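Local coordinates for protein 5'-methylthioadenosine nucleosidase / s-adenosylhomocysteine nucleosidase (Brucella melitensis bv. 1, PDB 4PR3) that is a nucleosidase-type member of the phosphorylase superfamily, with an alpha/beta fold built on a mixed beta-sheet and adenine bound in its ligand pocket, at residues Thr143-Thr148 with Glu162-Asp167; Ser104-Arg109 with Met168-Cys173; Val100-Ser105 with Ala139-Ala144; Val132-Arg137 with Val182-Leu187. All coordinates share one frame; numbering follows the deposited sequence.

How the contacts relate
The four contacts follow one mixed sheet outward from the adenine pocket. Contact 1 pairs strand 142-148 with strand 165-167 and supplies V166 and D167 of the pocket; contact 2, centred about 8 Å from it, adds M168 and sets the start of helix 170-180 against strand 100-108. Both also approach the same phosphate ion. Contact 3 shares T143 and A144 with contact 1, and S104 and S105 with contact 2, and joins strands 100-108 and 142-148. The side chain of V103 lies about 12 Å from the adenine. Contact 4, centred about 10 Å from both contacts 2 and 3, meets strand 100-108 through S104 O and L134 N, 2.9 Å apart.

Contact 1 (Thr143-Thr148 with Glu162-Asp167); sequences TASLST and EADMVD. With ADE (adenine), chain C; PO4 (phosphate ion), chain D.
L146, S147 and T148 pair in parallel register with M165, V166 and D167, setting the short strand 165-167 beside strand 142-148 in the mixed sheet of this phosphorylase-superfamily alpha/beta fold. Residues 143-148 and 165-167 run at 37° to each other. Backbone bonds establish the register: S147 N reaches M165 O at 2.9 Å, and D167 N reaches S147 O at 2.7 Å. L146 and T148 share a face with M165 and D167, while S147 and V166 occupy the other.

Polar side chains tie both ends. Ahead of the ladder, S145 OG sits between its own backbone N and carbonyl carbon (chi1 54°) and accepts D164 N at 3.0 Å; a weak bond of 3.3 Å runs back from S145 N to D164 OD2. At the far end T148 OG1 donates to the syn lone pair of D167 OD1 at 2.5 Å, and itself receives Y171 N. The other oxygen, D167 OD2, takes bonds from E169 N and T170 OG1, so partners on both oxygens fix the rotation of this pocket carboxylate.

Apolar contact fills the face of L146. With CG opposite the backbone N (chi1 -179°), its CD1 lies 3.9 Å from CG of the selenomethionine M165, while the side chain crosses that of D167 at about a right angle.

Two bound groups complete the surroundings. S147 OG donates to O2 of a phosphate ion, probably from the crystallisation liquor, at 3.0 Å. Toward the adenine, the methyl V166 CG2 stands 3.5 Å from ligand atom N1.

Contact 2 (Ser104-Arg109 with Met168-Cys173); sequences SSVSYR and METYAC. With ADE (adenine), chain C; PO4 (phosphate ion), chain D.
Y171 on the first turn of helix 170-180 packs against V106 and Y108 of strand 100-108, a helix-on-sheet contact within the alpha/beta fold of the phosphorylase superfamily. Side chains carry most of this buried interface.

The aromatic part rests on one CH-pi interaction. Y108 CB stands over the middle of the Y171 ring, 3.6 Å from its centroid and 9° off the ring normal. The Y108 ring then continues past the CD2-CE2 side of Y171: the two planes are tilted by only 16°, yet the centroids are 4.9 Å apart and the rings barely overlap. Their closest atoms are Y108 CD2 and Y171 CE2, at 3.6 Å. Y171 is placed for this by chi1 of 177°, which turns its CG to the far side from the backbone N. V61 of the second subunit packs on both tyrosines, so the pair belongs to the dimer interface as well.

Aliphatic packing comes from V106, whose two methyls divide the work. CG2 lies 3.8 Å from Y171 CB and 4.1 Å from T170 CG2, whereas CG1 meets the edge of the Y171 ring near its plane, 4.1 Å from CD1.

Polar groups of both segments find their partners outside the contact. E169 occupies the N-cap position, and its OE2 bonds to G59 N. The guanidinium of R109 is held by S147 OG through NH1 and by N151 O through NH2. M168, a selenomethionine, leans the other way and brings its CG to 3.5 Å from adenine N3.

Contact 3 (Val100-Ser105 with Ala139-Ala144); sequences VYQVSS and AGIDTA
The Y101 ring lies beside D142, the two side chains pointing the same way, with ring and carboxylate planes 66° apart. Its CD2 is 3.4 Å from D142 CB and 3.9 Å from A144 CB, both meeting the ring obliquely, while T143 O comes to the ring edge near its plane, 4.0 Å from CD2. A second flat group, the Q102 amide, directs NE2 to I141 O at 2.9 Å. The acceptor lies close to the amide plane, but seen from I141 the donor stands 46° out of the carbonyl plane, above it and away from a lone pair. NE2 also bonds to V138 O, so two carbonyls fix how the amide is turned.

Backbone bonds make the two strands parallel neighbours in the mixed sheet of the phosphorylase-superfamily fold, where residues 100-103 run at 57° to residues 142-144. Q102 N donates to D142 O at 2.7 Å, and A144 N to Q102 O at 3.0 Å; S104 N then bonds to A144 O, just where segment 100-105 turns a corner. Y101 and A144 occupy one face of the sheet, and M165 packs on both.

Q102 and T143 share the opposite face. The Q102 side chain is extended beyond CG and runs alongside the threonine, its CG 3.7 Å from T143 CG2. I141 sends CG2 against Q102 CB, and helix 207-226 packs on I141 and V100 through A217. Beside V100, a water accepts from D142 N at 3.1 Å and lies close to V100 O.

Contact 4 (Val132-Arg137 with Val182-Leu187); sequences VELPFR and VPLLGL
F136 and P183 make the closest side-chain packing here: CE2 of the phenylalanine lies 3.8 Å from P183 CB, the two side chains crossing obliquely. CG of F136 is turned opposite its carbonyl carbon (chi1 -60°), which places the ring beside P183, just ahead of strand 184-192; its CB meets L185 CD1 at 4.1 Å, and P135 CG covers one ring face over the centre. Behind it, L134 sends CD1 against the backbone, 3.9 Å from G186 N, where the glycine presents no side chain. The buried part is that of L134, L184, L185 and G186; L174 of helix 170-180 touches both L134 and L184.

The outer part is looser. P135 is exposed: it rests on L184 O with CD, at 3.6 Å, while its CG stays 4.3 Å from P183 CB. The two backbones are bridged by a water instead of bonding directly: it accepts from F136 N at 3.0 Å and donates to L184 O at 2.9 Å. Farther out, R137 braces its own segment, its NH2 forming a salt bridge with E133 OE1 at 3.2 Å. That oxygen lies at the edge of the guanidinium, in its plane, while NH1 bonds to L134 O.

Strand 184-192 lies inside the sheet. L184 packs on helix 170-180, whereas L185 packs on V221 of helix 207-226, and the backbone bonds to V84 on one side and V103 on the other. A strand paired along both edges, with helices covering both faces, is characteristic of the layered alpha/beta fold of the phosphorylase superfamily.

Contact 1 (Thr143-Thr148 with Glu162-Asp167)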
# COMPACT_ATOMS: atom_id res chain seq x y z
N THR A 143 7.41 -0.13 -24.96
CA THR A 143 6.33 -0.25 -23.98
C THR A 143 6.32 -1.65 -23.40
O THR A 143 6.68 -2.61 -24.08
CB THR A 143 4.96 0.03 -24.61
OG1 THR A 143 4.77 -0.82 -25.75
CG2 THR A 143 4.85 1.47 -25.05
N ALA A 144 5.91 -1.76 -22.14
CA ALA A 144 5.79 -3.06 -21.48
C ALA A 144 4.71 -3.02 -20.41
O ALA A 144 4.49 -2.00 -19.77
CB ALA A 144 7.11 -3.47 -20.88
N SER A 145 4.03 -4.15 -20.23
CA SER A 145 3.06 -4.30 -19.15
C SER A 145 3.81 -4.59 -17.85
O SER A 145 4.86 -5.23 -17.86
CB SER A 145 2.08 -5.42 -19.46
OG SER A 145 2.78 -6.62 -19.75
N LEU A 146 3.27 -4.12 -16.73
CA LEU A 146 3.98 -4.22 -15.46
C LEU A 146 3.13 -4.86 -14.37
O LEU A 146 1.91 -4.70 -14.34
CB LEU A 146 4.46 -2.83 -15.01
CG LEU A 146 5.24 -2.71 -13.71
CD1 LEU A 146 6.51 -3.55 -13.75
CD2 LEU A 146 5.58 -1.26 -13.44
N SER A 147 3.79 -5.60 -13.49
CA SER A 147 3.15 -6.19 -12.32
C SER A 147 3.82 -5.65 -11.05
O SER A 147 5.05 -5.61 -10.95
CB SER A 147 3.26 -7.71 -12.37
OG SER A 147 2.64 -8.31 -11.25
N THR A 148 3.01 -5.23 -10.08
CA THR A 148 3.53 -4.73 -8.81
C THR A 148 3.17 -5.67 -7.66
O THR A 148 2.03 -6.14 -7.57
CB THR A 148 2.99 -3.31 -8.50
OG1 THR A 148 3.51 -2.37 -9.46
CG2 THR A 148 3.40 -2.86 -7.10
N GLU A 162 1.74 -12.85 -15.65
CA GLU A 162 1.29 -12.57 -17.02
C GLU A 162 1.98 -11.34 -17.62
O GLU A 162 2.19 -11.27 -18.83
CB GLU A 162 -0.23 -12.37 -17.06
CG GLU A 162 -1.04 -13.43 -16.32
CD GLU A 162 -1.17 -14.73 -17.08
OE1 GLU A 162 -0.60 -14.85 -18.19
OE2 GLU A 162 -1.87 -15.64 -16.58
N ALA A 163 2.33 -10.38 -16.77
CA ALA A 163 2.96 -9.14 -17.22
C ALA A 163 4.36 -9.38 -17.77
O ALA A 163 4.97 -10.41 -17.50
CB ALA A 163 2.99 -8.13 -16.08
N ASP A 164 4.85 -8.42 -18.55
CA ASP A 164 6.19 -8.52 -19.14
C ASP A 164 7.29 -8.36 -18.09
O ASP A 164 8.33 -9.00 -18.18
CB ASP A 164 6.38 -7.45 -20.22
CG ASP A 164 5.44 -7.64 -21.39
OD1 ASP A 164 4.97 -8.78 -21.61
OD2 ASP A 164 5.18 -6.64 -22.11
N MSE A 165 7.05 -7.49 -17.12
CA MSE A 165 8.06 -7.19 -16.10
C MSE A 165 7.43 -6.99 -14.73
O MSE A 165 6.22 -6.84 -14.61
CB MSE A 165 8.87 -5.95 -16.51
CG MSE A 165 8.04 -4.85 -17.14
SE MSE A 165 8.99 -3.16 -17.38
CE MSE A 165 10.41 -3.75 -18.54
N VAL A 166 8.27 -7.00 -13.69
CA VAL A 166 7.78 -6.91 -12.31
C VAL A 166 8.49 -5.82 -11.51
O VAL A 166 9.69 -5.60 -11.65
CB VAL A 166 7.94 -8.27 -11.57
CG1 VAL A 166 7.11 -9.35 -12.24
CG2 VAL A 166 9.40 -8.69 -11.50
N ASP A 167 7.73 -5.12 -10.66
CA ASP A 167 8.32 -4.17 -9.72
C ASP A 167 7.58 -4.21 -8.38
O ASP A 167 6.62 -4.96 -8.21
CB ASP A 167 8.31 -2.75 -10.29
CG ASP A 167 7.01 -2.02 -10.02
OD1 ASP A 167 5.93 -2.64 -10.17
OD2 ASP A 167 7.07 -0.82 -9.65
N9 ADE C . 12.82 -4.70 -9.12
C8 ADE C . 13.96 -5.10 -9.77
N7 ADE C . 14.04 -6.40 -9.95
C5 ADE C . 12.88 -6.89 -9.36
C6 ADE C . 12.38 -8.19 -9.21
N6 ADE C . 13.00 -9.28 -9.65
N1 ADE C . 11.20 -8.33 -8.57
C2 ADE C . 10.57 -7.24 -8.12
N3 ADE C . 10.95 -5.96 -8.20
C4 ADE C . 12.12 -5.86 -8.84
P PO4 D . 0.03 -10.48 -13.16
O1 PO4 D . -0.90 -9.74 -12.22
O2 PO4 D . 1.35 -10.69 -12.47
O3 PO4 D . -0.57 -11.82 -13.53
O4 PO4 D . 0.24 -9.65 -14.41

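Contact 2 (Ser104-Arg109 with Met168-Cys173)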
# COMPACT_ATOMS: atom_id res chain seq x y z
N SER A 104 3.04 0.58 -20.05
CA SER A 104 1.78 0.71 -20.78
C SER A 104 0.59 0.42 -19.88
O SER A 104 -0.46 1.04 -20.00
CB SER A 104 1.78 -0.23 -21.99
OG SER A 104 1.94 -1.58 -21.60
N SER A 105 0.76 -0.55 -18.98
CA SER A 105 -0.29 -0.91 -18.04
C SER A 105 0.32 -1.54 -16.79
O SER A 105 1.41 -2.10 -16.85
CB SER A 105 -1.28 -1.87 -18.68
OG SER A 105 -0.63 -3.07 -19.05
N VAL A 106 -0.40 -1.45 -15.68
CA VAL A 106 0.09 -2.00 -14.42
C VAL A 106 -0.98 -2.83 -13.72
O VAL A 106 -2.18 -2.55 -13.84
CB VAL A 106 0.63 -0.88 -13.48
CG1 VAL A 106 -0.50 -0.05 -12.93
CG2 VAL A 106 1.45 -1.48 -12.34
N SER A 107 -0.55 -3.87 -13.02
CA SER A 107 -1.46 -4.70 -12.25
C SER A 107 -0.87 -4.98 -10.87
O SER A 107 0.32 -4.76 -10.64
CB SER A 107 -1.76 -6.00 -13.00
OG SER A 107 -0.56 -6.68 -13.34
N TYR A 108 -1.72 -5.46 -9.96
CA TYR A 108 -1.33 -5.71 -8.58
C TYR A 108 -1.41 -7.20 -8.31
O TYR A 108 -2.50 -7.76 -8.18
CB TYR A 108 -2.31 -4.97 -7.67
CG TYR A 108 -1.99 -4.96 -6.19
CD1 TYR A 108 -0.71 -5.20 -5.71
CD2 TYR A 108 -3.00 -4.69 -5.26
CE1 TYR A 108 -0.44 -5.18 -4.36
CE2 TYR A 108 -2.74 -4.68 -3.91
CZ TYR A 108 -1.46 -4.92 -3.46
OH TYR A 108 -1.22 -4.89 -2.11
N ARG A 109 -0.26 -7.86 -8.20
CA ARG A 109 -0.25 -9.33 -8.15
C ARG A 109 -0.50 -9.89 -6.76
O ARG A 109 -0.76 -11.08 -6.61
CB ARG A 109 1.05 -9.89 -8.73
CG ARG A 109 2.29 -9.42 -8.01
CD ARG A 109 3.54 -10.10 -8.55
NE ARG A 109 4.73 -9.66 -7.83
CZ ARG A 109 5.47 -8.61 -8.18
NH1 ARG A 109 5.16 -7.91 -9.26
NH2 ARG A 109 6.53 -8.28 -7.46
N MSE A 168 8.08 -3.45 -7.42
CA MSE A 168 7.45 -3.38 -6.10
C MSE A 168 6.64 -2.14 -5.75
O MSE A 168 6.13 -2.03 -4.63
CB MSE A 168 8.49 -3.70 -5.04
CG MSE A 168 9.15 -5.03 -5.31
SE MSE A 168 10.69 -5.35 -4.21
CE MSE A 168 9.81 -5.20 -2.47
N GLU A 169 6.52 -1.20 -6.68
CA GLU A 169 6.04 0.15 -6.36
C GLU A 169 4.87 0.67 -7.19
O GLU A 169 3.85 1.09 -6.65
CB GLU A 169 7.19 1.17 -6.38
CG GLU A 169 8.07 1.13 -5.14
CD GLU A 169 9.15 0.07 -5.24
OE1 GLU A 169 9.74 -0.09 -6.33
OE2 GLU A 169 9.40 -0.61 -4.22
N THR A 170 5.05 0.68 -8.51
CA THR A 170 4.23 1.46 -9.44
C THR A 170 2.72 1.43 -9.23
O THR A 170 2.09 2.49 -9.23
CB THR A 170 4.54 1.04 -10.89
OG1 THR A 170 5.95 1.18 -11.13
CG2 THR A 170 3.77 1.90 -11.88
N TYR A 171 2.13 0.26 -9.03
CA TYR A 171 0.68 0.19 -8.83
C TYR A 171 0.24 0.99 -7.60
O TYR A 171 -0.83 1.59 -7.58
CB TYR A 171 0.18 -1.25 -8.72
CG TYR A 171 -1.30 -1.35 -8.43
CD1 TYR A 171 -2.23 -1.40 -9.47
CD2 TYR A 171 -1.78 -1.40 -7.13
CE1 TYR A 171 -3.58 -1.48 -9.21
CE2 TYR A 171 -3.12 -1.48 -6.86
CZ TYR A 171 -4.02 -1.52 -7.90
OH TYR A 171 -5.37 -1.60 -7.63
N ALA A 172 1.07 0.99 -6.56
CA ALA A 172 0.79 1.76 -5.37
C ALA A 172 0.86 3.26 -5.66
O ALA A 172 0.10 4.05 -5.10
CB ALA A 172 1.74 1.38 -4.25
N CYS A 173 1.77 3.64 -6.55
CA CYS A 173 1.89 5.03 -6.97
C CYS A 173 0.65 5.46 -7.73
O CYS A 173 0.15 6.57 -7.54
CB CYS A 173 3.12 5.22 -7.86
SG CYS A 173 4.70 4.94 -7.04
N9 ADE C . 12.82 -4.70 -9.12
C8 ADE C . 13.96 -5.10 -9.77
N7 ADE C . 14.04 -6.40 -9.95
C5 ADE C . 12.88 -6.89 -9.36
C6 ADE C . 12.38 -8.19 -9.21
N6 ADE C . 13.00 -9.28 -9.65
N1 ADE C . 11.20 -8.33 -8.57
C2 ADE C . 10.57 -7.24 -8.12
N3 ADE C . 10.95 -5.96 -8.20
C4 ADE C . 12.12 -5.86 -8.84
P PO4 D . 0.03 -10.48 -13.16
O1 PO4 D . -0.90 -9.74 -12.22
O2 PO4 D . 1.35 -10.69 -12.47
O3 PO4 D . -0.57 -11.82 -13.53
O4 PO4 D . 0.24 -9.65 -14.41

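Contact 3 (Val100-Ser105 with Ala139-Ala144)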
# COMPACT_ATOMS: atom_id res chain seq x y z
N VAL A 100 15.46 -0.14 -21.23
CA VAL A 100 14.48 0.71 -20.57
C VAL A 100 13.11 0.67 -21.27
O VAL A 100 13.03 0.71 -22.49
CB VAL A 100 14.99 2.17 -20.45
CG1 VAL A 100 15.59 2.63 -21.78
CG2 VAL A 100 13.87 3.10 -20.01
N TYR A 101 12.05 0.59 -20.48
CA TYR A 101 10.70 0.49 -21.01
C TYR A 101 9.76 1.47 -20.31
O TYR A 101 9.90 1.73 -19.11
CB TYR A 101 10.16 -0.93 -20.81
CG TYR A 101 10.92 -2.00 -21.57
CD1 TYR A 101 12.14 -2.47 -21.11
CD2 TYR A 101 10.40 -2.54 -22.74
CE1 TYR A 101 12.83 -3.45 -21.80
CE2 TYR A 101 11.09 -3.51 -23.44
CZ TYR A 101 12.30 -3.96 -22.97
OH TYR A 101 12.98 -4.93 -23.66
N GLN A 102 8.80 2.01 -21.05
CA GLN A 102 7.75 2.81 -20.44
C GLN A 102 6.56 1.90 -20.15
O GLN A 102 6.29 0.97 -20.90
CB GLN A 102 7.33 3.97 -21.34
CG GLN A 102 6.70 3.56 -22.66
CD GLN A 102 6.36 4.75 -23.54
OE1 GLN A 102 5.79 5.74 -23.07
NE2 GLN A 102 6.72 4.67 -24.81
N VAL A 103 5.87 2.16 -19.05
CA VAL A 103 4.83 1.27 -18.58
C VAL A 103 3.51 1.56 -19.28
O VAL A 103 2.93 2.64 -19.12
CB VAL A 103 4.62 1.41 -17.06
CG1 VAL A 103 3.64 0.36 -16.56
CG2 VAL A 103 5.94 1.30 -16.34
N SER A 104 3.04 0.58 -20.05
CA SER A 104 1.78 0.71 -20.78
C SER A 104 0.59 0.42 -19.88
O SER A 104 -0.46 1.04 -20.00
CB SER A 104 1.78 -0.23 -21.99
OG SER A 104 1.94 -1.58 -21.60
N SER A 105 0.76 -0.55 -18.98
CA SER A 105 -0.29 -0.91 -18.04
C SER A 105 0.32 -1.54 -16.79
O SER A 105 1.41 -2.10 -16.85
CB SER A 105 -1.28 -1.87 -18.68
OG SER A 105 -0.63 -3.07 -19.05
N ALA A 139 7.01 8.55 -27.79
CA ALA A 139 7.69 7.95 -28.93
C ALA A 139 9.17 7.72 -28.63
O ALA A 139 9.80 8.52 -27.95
CB ALA A 139 7.53 8.82 -30.16
N GLY A 140 9.71 6.62 -29.15
CA GLY A 140 11.13 6.34 -29.02
C GLY A 140 11.47 5.47 -27.82
O GLY A 140 12.64 5.18 -27.58
N ILE A 141 10.46 5.07 -27.07
CA ILE A 141 10.66 4.19 -25.93
C ILE A 141 9.77 2.96 -26.04
O ILE A 141 8.59 3.06 -26.35
CB ILE A 141 10.37 4.91 -24.60
CG1 ILE A 141 11.13 6.23 -24.52
CG2 ILE A 141 10.72 4.03 -23.41
CD1 ILE A 141 10.77 7.07 -23.32
N ASP A 142 10.35 1.79 -25.78
CA ASP A 142 9.58 0.55 -25.78
C ASP A 142 8.50 0.58 -24.71
O ASP A 142 8.65 1.24 -23.68
CB ASP A 142 10.51 -0.63 -25.52
CG ASP A 142 11.19 -1.14 -26.77
OD1 ASP A 142 12.18 -0.51 -27.22
OD2 ASP A 142 10.74 -2.18 -27.30
N THR A 143 7.41 -0.13 -24.96
CA THR A 143 6.33 -0.25 -23.98
C THR A 143 6.32 -1.65 -23.40
O THR A 143 6.68 -2.61 -24.08
CB THR A 143 4.96 0.03 -24.61
OG1 THR A 143 4.77 -0.82 -25.75
CG2 THR A 143 4.85 1.47 -25.05
N ALA A 144 5.91 -1.76 -22.14
CA ALA A 144 5.79 -3.06 -21.48
C ALA A 144 4.71 -3.02 -20.41
O ALA A 144 4.49 -2.00 -19.77
CB ALA A 144 7.11 -3.47 -20.88
O HOH W 1 13.36 1.56 -25.11

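Contact 4 (Val132-Arg137 with Val182-Leu187)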
# COMPACT_ATOMS: atom_id res chain seq x y z
N VAL A 132 -4.57 -2.10 -15.51
CA VAL A 132 -4.90 -0.69 -15.61
C VAL A 132 -4.00 0.03 -16.59
O VAL A 132 -2.80 0.17 -16.36
CB VAL A 132 -4.81 0.01 -14.24
CG1 VAL A 132 -5.40 1.40 -14.33
CG2 VAL A 132 -5.51 -0.82 -13.18
N GLU A 133 -4.60 0.49 -17.69
CA GLU A 133 -3.88 1.23 -18.72
C GLU A 133 -3.36 2.55 -18.17
O GLU A 133 -4.10 3.30 -17.53
CB GLU A 133 -4.79 1.51 -19.91
CG GLU A 133 -5.24 0.27 -20.66
CD GLU A 133 -4.08 -0.43 -21.35
OE1 GLU A 133 -3.25 0.28 -21.96
OE2 GLU A 133 -4.01 -1.67 -21.28
N LEU A 134 -2.08 2.84 -18.41
CA LEU A 134 -1.54 4.16 -18.12
C LEU A 134 -1.87 5.09 -19.28
O LEU A 134 -1.92 4.66 -20.44
CB LEU A 134 -0.04 4.08 -17.84
CG LEU A 134 0.39 3.34 -16.56
CD1 LEU A 134 1.74 3.83 -16.05
CD2 LEU A 134 -0.67 3.46 -15.47
N PRO A 135 -2.10 6.38 -18.99
CA PRO A 135 -2.62 7.32 -19.99
C PRO A 135 -1.67 7.71 -21.12
O PRO A 135 -2.15 8.17 -22.16
CB PRO A 135 -2.95 8.57 -19.15
CG PRO A 135 -2.02 8.49 -17.99
CD PRO A 135 -1.92 7.02 -17.67
N PHE A 136 -0.36 7.53 -20.96
CA PHE A 136 0.59 8.15 -21.89
C PHE A 136 1.47 7.19 -22.69
O PHE A 136 1.80 6.09 -22.25
CB PHE A 136 1.47 9.15 -21.15
CG PHE A 136 0.71 10.27 -20.51
CD1 PHE A 136 -0.33 10.89 -21.18
CD2 PHE A 136 1.01 10.68 -19.22
CE1 PHE A 136 -1.04 11.91 -20.59
CE2 PHE A 136 0.30 11.70 -18.62
CZ PHE A 136 -0.73 12.32 -19.31
N ARG A 137 1.84 7.64 -23.89
CA ARG A 137 2.78 6.94 -24.74
C ARG A 137 3.77 7.94 -25.32
O ARG A 137 3.38 8.86 -26.03
CB ARG A 137 2.06 6.22 -25.89
CG ARG A 137 1.07 5.15 -25.43
CD ARG A 137 1.76 4.03 -24.68
NE ARG A 137 0.81 3.00 -24.26
CZ ARG A 137 0.17 3.01 -23.10
NH1 ARG A 137 0.37 3.98 -22.22
NH2 ARG A 137 -0.68 2.03 -22.81
N VAL A 182 -3.94 13.21 -10.16
CA VAL A 182 -2.76 13.43 -11.01
C VAL A 182 -2.51 12.22 -11.92
O VAL A 182 -2.69 11.08 -11.49
CB VAL A 182 -1.51 13.71 -10.15
CG1 VAL A 182 -0.34 14.15 -11.02
CG2 VAL A 182 -1.81 14.77 -9.11
N PRO A 183 -2.13 12.46 -13.18
CA PRO A 183 -1.77 11.35 -14.06
C PRO A 183 -0.37 10.79 -13.75
O PRO A 183 0.47 11.51 -13.20
CB PRO A 183 -1.80 11.97 -15.46
CG PRO A 183 -1.53 13.41 -15.22
CD PRO A 183 -2.19 13.74 -13.91
N LEU A 184 -0.14 9.53 -14.10
CA LEU A 184 1.11 8.85 -13.79
C LEU A 184 1.80 8.31 -15.04
O LEU A 184 1.14 7.84 -15.96
CB LEU A 184 0.85 7.70 -12.80
CG LEU A 184 2.03 6.78 -12.49
CD1 LEU A 184 3.05 7.46 -11.59
CD2 LEU A 184 1.56 5.47 -11.89
N LEU A 185 3.12 8.39 -15.07
CA LEU A 185 3.92 7.82 -16.15
C LEU A 185 5.05 6.97 -15.57
O LEU A 185 5.83 7.46 -14.75
CB LEU A 185 4.48 8.93 -17.04
CG LEU A 185 5.27 8.58 -18.30
CD1 LEU A 185 5.10 9.69 -19.33
CD2 LEU A 185 6.75 8.37 -18.01
N GLY A 186 5.11 5.70 -15.95
CA GLY A 186 6.20 4.83 -15.50
C GLY A 186 7.36 4.66 -16.46
O GLY A 186 7.19 4.70 -17.68
N LEU A 187 8.55 4.41 -15.90
CA LEU A 187 9.74 4.05 -16.67
C LEU A 187 10.52 2.99 -15.90
O LEU A 187 10.83 3.18 -14.73
CB LEU A 187 10.63 5.26 -16.93
CG LEU A 187 10.12 6.37 -17.86
CD1 LEU A 187 11.12 7.52 -17.90
CD2 LEU A 187 9.87 5.83 -19.26
O HOH W 2 1.44 6.96 -18.69